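Long-range contacts in N-acetylglucosamine-6-phosphate deacetylase (Thermotoga maritima, PDB 1O12), which probably removes the acetyl group from N-acetylglucosamine-6-phosphate, as a metal-dependent hydrolase of the NagA family: residues V52-P60 with I322-S333; L82-F90 with V362-F373. All blocks are in the same frame, centred on the assembly; numbering follows the deposited sequence.

Contact 1. Residues V52-P60 with I322-S333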
loop_
_atom_site.group_PDB
_atom_site.type_symbol
_atom_site.label_atom_id
_atom_site.label_comp_id
_atom_site.label_asym_id
_atom_site.label_seq_id
_atom_site.Cartn_x
_atom_site.Cartn_y
_atom_site.Cartn_z
ATOM N N VAL A 52 -22.975 -10.371 -21.992
ATOM C CA VAL A 52 -21.600 -9.888 -22.020
ATOM C C VAL A 52 -20.726 -10.944 -22.655
ATOM O O VAL A 52 -20.940 -12.132 -22.451
ATOM C CB VAL A 52 -21.067 -9.587 -20.579
ATOM C CG1 VAL A 52 -19.683 -8.960 -20.653
ATOM C CG2 VAL A 52 -22.031 -8.678 -19.846
ATOM N N LEU A 53 -19.756 -10.508 -23.444
ATOM C CA LEU A 53 -18.819 -11.432 -24.089
ATOM C C LEU A 53 -17.432 -10.979 -23.652
ATOM O O LEU A 53 -17.069 -9.810 -23.840
ATOM C CB LEU A 53 -18.907 -11.349 -25.605
ATOM C CG LEU A 53 -18.182 -12.492 -26.324
ATOM C CD1 LEU A 53 -19.028 -13.741 -26.212
ATOM C CD2 LEU A 53 -17.941 -12.169 -27.815
HETATM N N MSE A 54 -16.670 -11.889 -23.057
HETATM C CA MSE A 54 -15.327 -11.562 -22.593
HETATM C C MSE A 54 -14.332 -12.629 -23.053
HETATM O O MSE A 54 -14.731 -13.724 -23.475
HETATM C CB MSE A 54 -15.277 -11.520 -21.060
HETATM C CG MSE A 54 -16.347 -10.703 -20.363
HETATM SE SE MSE A 54 -16.123 -10.779 -18.385
HETATM C CE MSE A 54 -14.395 -9.815 -18.306
ATOM N N PRO A 55 -13.024 -12.321 -22.970
ATOM C CA PRO A 55 -11.989 -13.289 -23.370
ATOM C C PRO A 55 -12.100 -14.477 -22.405
ATOM O O PRO A 55 -12.461 -14.287 -21.251
ATOM C CB PRO A 55 -10.685 -12.513 -23.164
ATOM C CG PRO A 55 -11.114 -11.094 -23.398
ATOM C CD PRO A 55 -12.427 -11.016 -22.649
ATOM N N GLY A 56 -11.829 -15.690 -22.881
ATOM C CA GLY A 56 -11.914 -16.851 -22.014
ATOM C C GLY A 56 -11.031 -16.663 -20.779
ATOM O O GLY A 56 -9.881 -16.269 -20.895
ATOM N N PHE A 57 -11.582 -16.925 -19.599
ATOM C CA PHE A 57 -10.846 -16.781 -18.353
ATOM C C PHE A 57 -9.632 -17.697 -18.358
ATOM O O PHE A 57 -9.622 -18.723 -19.046
ATOM C CB PHE A 57 -11.736 -17.126 -17.163
ATOM C CG PHE A 57 -12.935 -16.226 -17.027
ATOM C CD1 PHE A 57 -14.112 -16.692 -16.439
ATOM C CD2 PHE A 57 -12.889 -14.906 -17.487
ATOM C CE1 PHE A 57 -15.221 -15.859 -16.311
ATOM C CE2 PHE A 57 -13.992 -14.064 -17.366
ATOM C CZ PHE A 57 -15.154 -14.537 -16.781
ATOM N N VAL A 58 -8.626 -17.301 -17.578
ATOM C CA VAL A 58 -7.382 -18.014 -17.434
ATOM C C VAL A 58 -7.065 -18.218 -15.943
ATOM O O VAL A 58 -6.958 -17.239 -15.187
ATOM C CB VAL A 58 -6.230 -17.216 -18.102
ATOM C CG1 VAL A 58 -4.915 -17.972 -17.913
ATOM C CG2 VAL A 58 -6.546 -16.971 -19.615
ATOM N N ASP A 59 -6.911 -19.478 -15.513
ATOM C CA ASP A 59 -6.603 -19.761 -14.113
ATOM C C ASP A 59 -5.228 -20.411 -14.073
ATOM O O ASP A 59 -5.084 -21.593 -14.350
ATOM C CB ASP A 59 -7.636 -20.703 -13.478
ATOM C CG ASP A 59 -7.551 -20.704 -11.952
ATOM O OD1 ASP A 59 -6.542 -20.187 -11.441
ATOM O OD2 ASP A 59 -8.464 -21.214 -11.264
ATOM N N PRO A 60 -4.198 -19.635 -13.690
ATOM C CA PRO A 60 -2.834 -20.158 -13.630
ATOM C C PRO A 60 -2.508 -20.827 -12.321
ATOM O O PRO A 60 -1.383 -21.286 -12.121
ATOM C CB PRO A 60 -1.998 -18.906 -13.854
ATOM C CG PRO A 60 -2.781 -17.863 -13.060
ATOM C CD PRO A 60 -4.223 -18.175 -13.424
ATOM N N ILE A 322 -16.113 -3.788 -16.373
ATOM C CA ILE A 322 -15.976 -5.095 -16.991
ATOM C C ILE A 322 -14.723 -5.111 -17.835
ATOM O O ILE A 322 -14.165 -6.148 -18.071
ATOM C CB ILE A 322 -17.172 -5.462 -17.843
ATOM C CG1 ILE A 322 -18.440 -5.365 -16.995
ATOM C CG2 ILE A 322 -17.033 -6.913 -18.314
ATOM C CD1 ILE A 322 -19.656 -6.109 -17.587
ATOM N N THR A 323 -14.276 -3.950 -18.282
ATOM C CA THR A 323 -13.024 -3.883 -19.027
ATOM C C THR A 323 -11.836 -4.219 -18.109
ATOM O O THR A 323 -10.883 -4.853 -18.533
ATOM C CB THR A 323 -12.766 -2.489 -19.602
ATOM O OG1 THR A 323 -13.638 -2.252 -20.716
ATOM C CG2 THR A 323 -11.334 -2.376 -20.032
ATOM N N GLU A 324 -11.886 -3.786 -16.857
ATOM C CA GLU A 324 -10.804 -4.073 -15.932
ATOM C C GLU A 324 -10.812 -5.522 -15.468
ATOM O O GLU A 324 -9.748 -6.086 -15.160
ATOM C CB GLU A 324 -10.901 -3.174 -14.702
ATOM C CG GLU A 324 -10.576 -1.712 -14.945
ATOM C CD GLU A 324 -11.101 -0.874 -13.809
ATOM O OE1 GLU A 324 -12.339 -0.824 -13.679
ATOM O OE2 GLU A 324 -10.302 -0.291 -13.037
ATOM N N LEU A 325 -12.014 -6.100 -15.396
ATOM C CA LEU A 325 -12.202 -7.478 -14.988
ATOM C C LEU A 325 -11.617 -8.399 -16.040
ATOM O O LEU A 325 -11.220 -9.513 -15.724
ATOM C CB LEU A 325 -13.674 -7.816 -14.834
ATOM C CG LEU A 325 -14.339 -7.656 -13.471
ATOM C CD1 LEU A 325 -15.811 -8.093 -13.612
ATOM C CD2 LEU A 325 -13.613 -8.481 -12.423
ATOM N N ALA A 326 -11.577 -7.942 -17.286
ATOM C CA ALA A 326 -10.994 -8.749 -18.342
ATOM C C ALA A 326 -9.476 -8.848 -18.149
ATOM O O ALA A 326 -8.851 -9.865 -18.494
ATOM C CB ALA A 326 -11.294 -8.145 -19.704
ATOM N N LYS A 327 -8.876 -7.800 -17.596
ATOM C CA LYS A 327 -7.434 -7.825 -17.419
ATOM C C LYS A 327 -7.065 -8.777 -16.306
ATOM O O LYS A 327 -6.171 -9.601 -16.461
ATOM C CB LYS A 327 -6.916 -6.438 -17.117
ATOM C CG LYS A 327 -7.175 -5.448 -18.220
ATOM C CD LYS A 327 -6.575 -4.106 -17.831
ATOM C CE LYS A 327 -6.578 -3.136 -18.980
ATOM N NZ LYS A 327 -5.737 -1.959 -18.620
ATOM N N VAL A 328 -7.791 -8.677 -15.195
ATOM C CA VAL A 328 -7.527 -9.525 -14.057
ATOM C C VAL A 328 -7.978 -10.966 -14.238
ATOM O O VAL A 328 -7.427 -11.864 -13.609
ATOM C CB VAL A 328 -8.162 -8.952 -12.759
ATOM C CG1 VAL A 328 -7.679 -7.524 -12.553
ATOM C CG2 VAL A 328 -9.708 -9.024 -12.799
ATOM N N SER A 329 -8.961 -11.198 -15.102
ATOM C CA SER A 329 -9.432 -12.561 -15.295
ATOM C C SER A 329 -8.780 -13.296 -16.460
ATOM O O SER A 329 -8.883 -14.510 -16.532
ATOM C CB SER A 329 -10.953 -12.620 -15.438
ATOM O OG SER A 329 -11.365 -11.948 -16.608
ATOM N N SER A 330 -8.121 -12.595 -17.372
ATOM C CA SER A 330 -7.457 -13.312 -18.467
ATOM C C SER A 330 -6.272 -12.602 -19.124
ATOM O O SER A 330 -5.199 -13.174 -19.236
ATOM C CB SER A 330 -8.469 -13.718 -19.566
ATOM O OG SER A 330 -8.789 -12.634 -20.439
ATOM N N TYR A 331 -6.463 -11.364 -19.554
ATOM C CA TYR A 331 -5.397 -10.645 -20.229
ATOM C C TYR A 331 -4.059 -10.571 -19.473
ATOM O O TYR A 331 -3.005 -10.826 -20.063
ATOM C CB TYR A 331 -5.862 -9.231 -20.611
ATOM C CG TYR A 331 -4.837 -8.463 -21.397
ATOM C CD1 TYR A 331 -4.457 -8.877 -22.680
ATOM C CD2 TYR A 331 -4.218 -7.344 -20.854
ATOM C CE1 TYR A 331 -3.485 -8.198 -23.406
ATOM C CE2 TYR A 331 -3.245 -6.644 -21.568
ATOM C CZ TYR A 331 -2.886 -7.081 -22.840
ATOM O OH TYR A 331 -1.924 -6.398 -23.535
ATOM N N ASN A 332 -4.084 -10.219 -18.189
ATOM C CA ASN A 332 -2.844 -10.138 -17.448
ATOM C C ASN A 332 -2.056 -11.466 -17.465
ATOM O O ASN A 332 -0.853 -11.462 -17.696
ATOM C CB ASN A 332 -3.100 -9.652 -16.012
ATOM C CG ASN A 332 -3.592 -8.179 -15.961
ATOM O OD1 ASN A 332 -3.393 -7.411 -16.912
ATOM N ND2 ASN A 332 -4.217 -7.789 -14.843
ATOM N N SER A 333 -2.721 -12.600 -17.269
ATOM C CA SER A 333 -2.009 -13.884 -17.281
ATOM C C SER A 333 -1.479 -14.150 -18.666
ATOM O O SER A 333 -0.354 -14.601 -18.833
ATOM C CB SER A 333 -2.935 -15.049 -16.924
ATOM O OG SER A 333 -3.577 -14.843 -15.694
HETATM O O HOH W 1 -11.462 -11.903 -19.653
HETATM O O HOH W 2 -6.000 -14.729 -14.461
#
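S329 OG lies against the F57 ring and is held by two hydrogen bonds. It donates to L325 O, one helical turn back, at 2.6 Å. The chi1 of 65° turns OG back along the helix to reach it. S329 N reaches the same oxygen from the opposite face of the carbonyl plane. The second bond comes from water 1, which also donates to P55 O and bonds S330 OG, bridging strand and helix. The direct link is V58 N to S329 O, 3.0 Å long and fairly straight (163°). Here the helix has a wider pi-type turn, and A326 O takes both S330 N and Y331 N. Water 2 lies 2.7 Å from S333 OG and probably also bonds V58 O. V58 packs its CG2 on S330 CB and its CG1 on S333 CB. At the other end the contact is apolar. M54, a selenomethionine, bends at chi3 and lays CE 3.8 Å from A326 CB. V52 meets I322 tip to tip. Strand 57-59 belongs to the TIM-type barrel of the amidohydrolase fold, and 52-55 leads into it. The join is thus part polar, through one backbone bond, serines and water, and part apolar, with no ion pair across it.

Contact 2. Residues L82-F90 with V362-F373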
loop_
_atom_site.group_PDB
_atom_site.type_symbol
_atom_site.label_atom_id
_atom_site.label_comp_id
_atom_site.label_asym_id
_atom_site.label_seq_id
_atom_site.Cartn_x
_atom_site.Cartn_y
_atom_site.Cartn_z
ATOM N N LEU A 82 -14.048 -26.837 -15.675
ATOM C CA LEU A 82 -13.615 -25.456 -15.860
ATOM C C LEU A 82 -14.329 -24.684 -16.969
ATOM O O LEU A 82 -14.485 -23.454 -16.876
ATOM C CB LEU A 82 -12.102 -25.413 -16.065
ATOM C CG LEU A 82 -11.391 -25.820 -14.775
ATOM C CD1 LEU A 82 -9.920 -25.548 -14.906
ATOM C CD2 LEU A 82 -11.965 -25.054 -13.592
ATOM N N TYR A 83 -14.771 -25.394 -18.002
ATOM C CA TYR A 83 -15.477 -24.748 -19.093
ATOM C C TYR A 83 -16.761 -24.134 -18.559
ATOM O O TYR A 83 -17.214 -23.098 -19.048
ATOM C CB TYR A 83 -15.771 -25.748 -20.217
ATOM C CG TYR A 83 -14.541 -26.072 -21.054
ATOM C CD1 TYR A 83 -13.688 -25.052 -21.499
ATOM C CD2 TYR A 83 -14.222 -27.395 -21.408
ATOM C CE1 TYR A 83 -12.557 -25.340 -22.261
ATOM C CE2 TYR A 83 -13.089 -27.689 -22.178
ATOM C CZ TYR A 83 -12.269 -26.659 -22.589
ATOM O OH TYR A 83 -11.147 -26.924 -23.305
ATOM N N SER A 84 -17.343 -24.760 -17.540
ATOM C CA SER A 84 -18.574 -24.248 -16.929
ATOM C C SER A 84 -18.294 -23.019 -16.075
ATOM O O SER A 84 -19.209 -22.449 -15.501
ATOM C CB SER A 84 -19.222 -25.293 -16.038
ATOM O OG SER A 84 -18.449 -25.511 -14.876
ATOM N N GLN A 85 -17.029 -22.632 -15.967
ATOM C CA GLN A 85 -16.666 -21.449 -15.207
ATOM C C GLN A 85 -16.109 -20.425 -16.188
ATOM O O GLN A 85 -15.607 -19.371 -15.791
ATOM C CB GLN A 85 -15.628 -21.799 -14.136
ATOM C CG GLN A 85 -16.174 -22.664 -13.043
ATOM C CD GLN A 85 -17.363 -22.028 -12.363
ATOM O OE1 GLN A 85 -17.286 -20.900 -11.920
ATOM N NE2 GLN A 85 -18.474 -22.750 -12.284
ATOM N N GLY A 86 -16.208 -20.757 -17.478
ATOM C CA GLY A 86 -15.728 -19.878 -18.529
ATOM C C GLY A 86 -14.222 -19.909 -18.723
ATOM O O GLY A 86 -13.695 -19.130 -19.515
ATOM N N VAL A 87 -13.533 -20.800 -18.001
ATOM C CA VAL A 87 -12.078 -20.943 -18.082
ATOM C C VAL A 87 -11.650 -21.728 -19.320
ATOM O O VAL A 87 -12.011 -22.888 -19.488
ATOM C CB VAL A 87 -11.509 -21.682 -16.849
ATOM C CG1 VAL A 87 -10.007 -21.882 -17.025
ATOM C CG2 VAL A 87 -11.801 -20.876 -15.545
ATOM N N THR A 88 -10.872 -21.093 -20.181
ATOM C CA THR A 88 -10.404 -21.733 -21.392
ATOM C C THR A 88 -8.883 -22.010 -21.430
ATOM O O THR A 88 -8.363 -22.506 -22.425
ATOM C CB THR A 88 -10.804 -20.902 -22.608
ATOM O OG1 THR A 88 -10.366 -19.554 -22.426
ATOM C CG2 THR A 88 -12.302 -20.927 -22.791
ATOM N N THR A 89 -8.172 -21.650 -20.369
ATOM C CA THR A 89 -6.748 -21.913 -20.264
ATOM C C THR A 89 -6.455 -22.027 -18.778
ATOM O O THR A 89 -6.833 -21.156 -17.990
ATOM C CB THR A 89 -5.840 -20.788 -20.820
ATOM O OG1 THR A 89 -6.106 -20.571 -22.205
ATOM C CG2 THR A 89 -4.369 -21.191 -20.683
ATOM N N PHE A 90 -5.804 -23.113 -18.389
ATOM C CA PHE A 90 -5.444 -23.290 -16.996
ATOM C C PHE A 90 -4.125 -24.042 -16.842
ATOM O O PHE A 90 -3.583 -24.638 -17.788
ATOM C CB PHE A 90 -6.573 -23.969 -16.223
ATOM C CG PHE A 90 -6.648 -25.477 -16.395
ATOM C CD1 PHE A 90 -6.171 -26.334 -15.386
ATOM C CD2 PHE A 90 -7.283 -26.034 -17.490
ATOM C CE1 PHE A 90 -6.351 -27.728 -15.478
ATOM C CE2 PHE A 90 -7.462 -27.397 -17.587
ATOM C CZ PHE A 90 -6.997 -28.252 -16.577
ATOM N N VAL A 362 -21.960 -17.356 -16.032
ATOM C CA VAL A 362 -21.527 -17.941 -17.294
ATOM C C VAL A 362 -22.684 -18.646 -17.963
ATOM O O VAL A 362 -23.419 -19.411 -17.313
ATOM C CB VAL A 362 -20.427 -18.986 -17.118
ATOM C CG1 VAL A 362 -20.058 -19.538 -18.479
ATOM C CG2 VAL A 362 -19.205 -18.373 -16.410
ATOM N N VAL A 363 -22.857 -18.371 -19.250
ATOM C CA VAL A 363 -23.915 -19.007 -19.992
ATOM C C VAL A 363 -23.359 -19.740 -21.218
ATOM O O VAL A 363 -24.046 -20.521 -21.844
ATOM C CB VAL A 363 -25.049 -17.971 -20.371
ATOM C CG1 VAL A 363 -24.652 -16.587 -19.956
ATOM C CG2 VAL A 363 -25.349 -17.991 -21.857
HETATM N N MSE A 364 -22.102 -19.524 -21.546
HETATM C CA MSE A 364 -21.537 -20.202 -22.699
HETATM C C MSE A 364 -20.040 -19.983 -22.802
HETATM O O MSE A 364 -19.546 -18.867 -22.623
HETATM C CB MSE A 364 -22.216 -19.721 -23.985
HETATM C CG MSE A 364 -21.688 -20.418 -25.241
HETATM SE SE MSE A 364 -22.758 -20.135 -26.898
HETATM C CE MSE A 364 -21.551 -19.047 -27.977
ATOM N N THR A 365 -19.320 -21.056 -23.090
ATOM C CA THR A 365 -17.877 -20.976 -23.209
ATOM C C THR A 365 -17.471 -21.505 -24.569
ATOM O O THR A 365 -18.027 -22.478 -25.063
ATOM C CB THR A 365 -17.185 -21.794 -22.075
ATOM O OG1 THR A 365 -17.645 -21.315 -20.804
ATOM C CG2 THR A 365 -15.672 -21.659 -22.131
ATOM N N ILE A 366 -16.505 -20.842 -25.176
ATOM C CA ILE A 366 -15.999 -21.211 -26.480
ATOM C C ILE A 366 -14.499 -21.344 -26.384
ATOM O O ILE A 366 -13.843 -20.455 -25.868
ATOM C CB ILE A 366 -16.360 -20.128 -27.494
ATOM C CG1 ILE A 366 -17.901 -20.025 -27.558
ATOM C CG2 ILE A 366 -15.697 -20.415 -28.860
ATOM C CD1 ILE A 366 -18.429 -18.782 -28.213
ATOM N N LYS A 367 -13.965 -22.462 -26.873
ATOM C CA LYS A 367 -12.521 -22.759 -26.867
ATOM C C LYS A 367 -12.212 -23.014 -28.340
ATOM O O LYS A 367 -12.809 -23.903 -28.936
ATOM C CB LYS A 367 -12.266 -24.052 -26.077
ATOM C CG LYS A 367 -11.012 -24.114 -25.255
ATOM C CD LYS A 367 -9.770 -23.831 -26.044
ATOM C CE LYS A 367 -8.560 -23.863 -25.132
ATOM N NZ LYS A 367 -7.520 -22.843 -25.456
ATOM N N GLU A 368 -11.303 -22.259 -28.944
ATOM C CA GLU A 368 -11.028 -22.492 -30.356
ATOM C C GLU A 368 -12.330 -22.574 -31.172
ATOM O O GLU A 368 -12.678 -23.648 -31.663
ATOM C CB GLU A 368 -10.268 -23.812 -30.540
ATOM C CG GLU A 368 -8.776 -23.692 -30.411
ATOM C CD GLU A 368 -8.176 -22.785 -31.479
ATOM O OE1 GLU A 368 -8.181 -23.178 -32.666
ATOM O OE2 GLU A 368 -7.703 -21.677 -31.135
ATOM N N GLY A 369 -13.055 -21.461 -31.289
ATOM C CA GLY A 369 -14.292 -21.431 -32.057
ATOM C C GLY A 369 -15.345 -22.513 -31.850
ATOM O O GLY A 369 -16.370 -22.508 -32.537
ATOM N N GLU A 370 -15.116 -23.439 -30.928
ATOM C CA GLU A 370 -16.095 -24.487 -30.650
ATOM C C GLU A 370 -16.731 -24.259 -29.274
ATOM O O GLU A 370 -16.031 -24.052 -28.276
ATOM C CB GLU A 370 -15.431 -25.875 -30.658
ATOM C CG GLU A 370 -14.735 -26.263 -31.971
ATOM C CD GLU A 370 -15.709 -26.434 -33.143
ATOM O OE1 GLU A 370 -16.710 -27.170 -32.971
ATOM O OE2 GLU A 370 -15.467 -25.845 -34.233
ATOM N N VAL A 371 -18.058 -24.297 -29.229
ATOM C CA VAL A 371 -18.817 -24.145 -27.989
ATOM C C VAL A 371 -18.526 -25.355 -27.129
ATOM O O VAL A 371 -18.844 -26.458 -27.532
ATOM C CB VAL A 371 -20.310 -24.179 -28.260
ATOM C CG1 VAL A 371 -21.083 -23.902 -26.983
ATOM C CG2 VAL A 371 -20.633 -23.215 -29.383
ATOM N N VAL A 372 -17.965 -25.172 -25.940
ATOM C CA VAL A 372 -17.664 -26.323 -25.104
ATOM C C VAL A 372 -18.498 -26.346 -23.863
ATOM O O VAL A 372 -18.325 -27.204 -23.008
ATOM C CB VAL A 372 -16.190 -26.338 -24.726
ATOM C CG1 VAL A 372 -15.368 -26.744 -25.958
ATOM C CG2 VAL A 372 -15.766 -24.936 -24.231
ATOM N N PHE A 373 -19.412 -25.392 -23.765
ATOM C CA PHE A 373 -20.293 -25.299 -22.606
ATOM C C PHE A 373 -21.450 -24.341 -22.829
ATOM O O PHE A 373 -21.262 -23.252 -23.368
ATOM C CB PHE A 373 -19.536 -24.834 -21.360
ATOM C CG PHE A 373 -20.430 -24.639 -20.161
ATOM C CD1 PHE A 373 -20.838 -25.731 -19.391
ATOM C CD2 PHE A 373 -20.935 -23.371 -19.851
ATOM C CE1 PHE A 373 -21.730 -25.571 -18.339
ATOM C CE2 PHE A 373 -21.836 -23.185 -18.793
ATOM C CZ PHE A 373 -22.238 -24.289 -18.033
#
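Y83 and T365 meet where a Schellman motif ends helix 75-83, with G86 as its C-prime residue. The partner is the hairpin of strands 362-367 and 370-374, and V372 and F373 form a classic beta bulge opposite T365. One hydrogen bond crosses directly. T365 OG1 donates to Y83 O at 2.5 Å, in the carbonyl plane. With chi1 at -56°, OG1 points to Y83 O and CG2 turns to T88. Y83 O also accepts G86 N, so two donors hold this one oxygen, one from the helix end and one from the hairpin. Two CH-pi contacts lie near this bond, and both bulge residues take part. V372 CG2 sits over one face of the Y83 ring, 3.7 Å from the centroid. S84 CA stands over the centre of the F373 ring, at 3.5 Å. Van der Waals packing surrounds them. T88 and T365 lie alongside each other, pointing opposite ways, with their CG2 atoms 3.5 Å apart. V362 CG2 lies on the peptide of Q85. K367 NZ forms a salt bridge with D352, and the hydroxyl of Y83 bonds E79. Lower in the lysine chain, K367 CG passes 3.4 Å from Y83 OH.

Overall arrangement
After the first strands of the chain, residues 52-60 run into the barrel, and helix 75-83 leads on to residues 82-90. Strands 52-59 and 87-93 are parallel neighbours, and F57 O probably accepts a hydrogen bond from T88 N. Most of the barrel follows, with the iron ligands E127, H188 and H209. Contact 1 then closes a loop of 261 residues when helix 322-336 returns to the first segment. Contact 2 closes one of 271 residues, where the late hairpin meets the second. The two loops cross rather than nest. Strand 353-356 pairs with both 52-59 and 362-367. Late helix and hairpin are thus both tied to the start of the barrel.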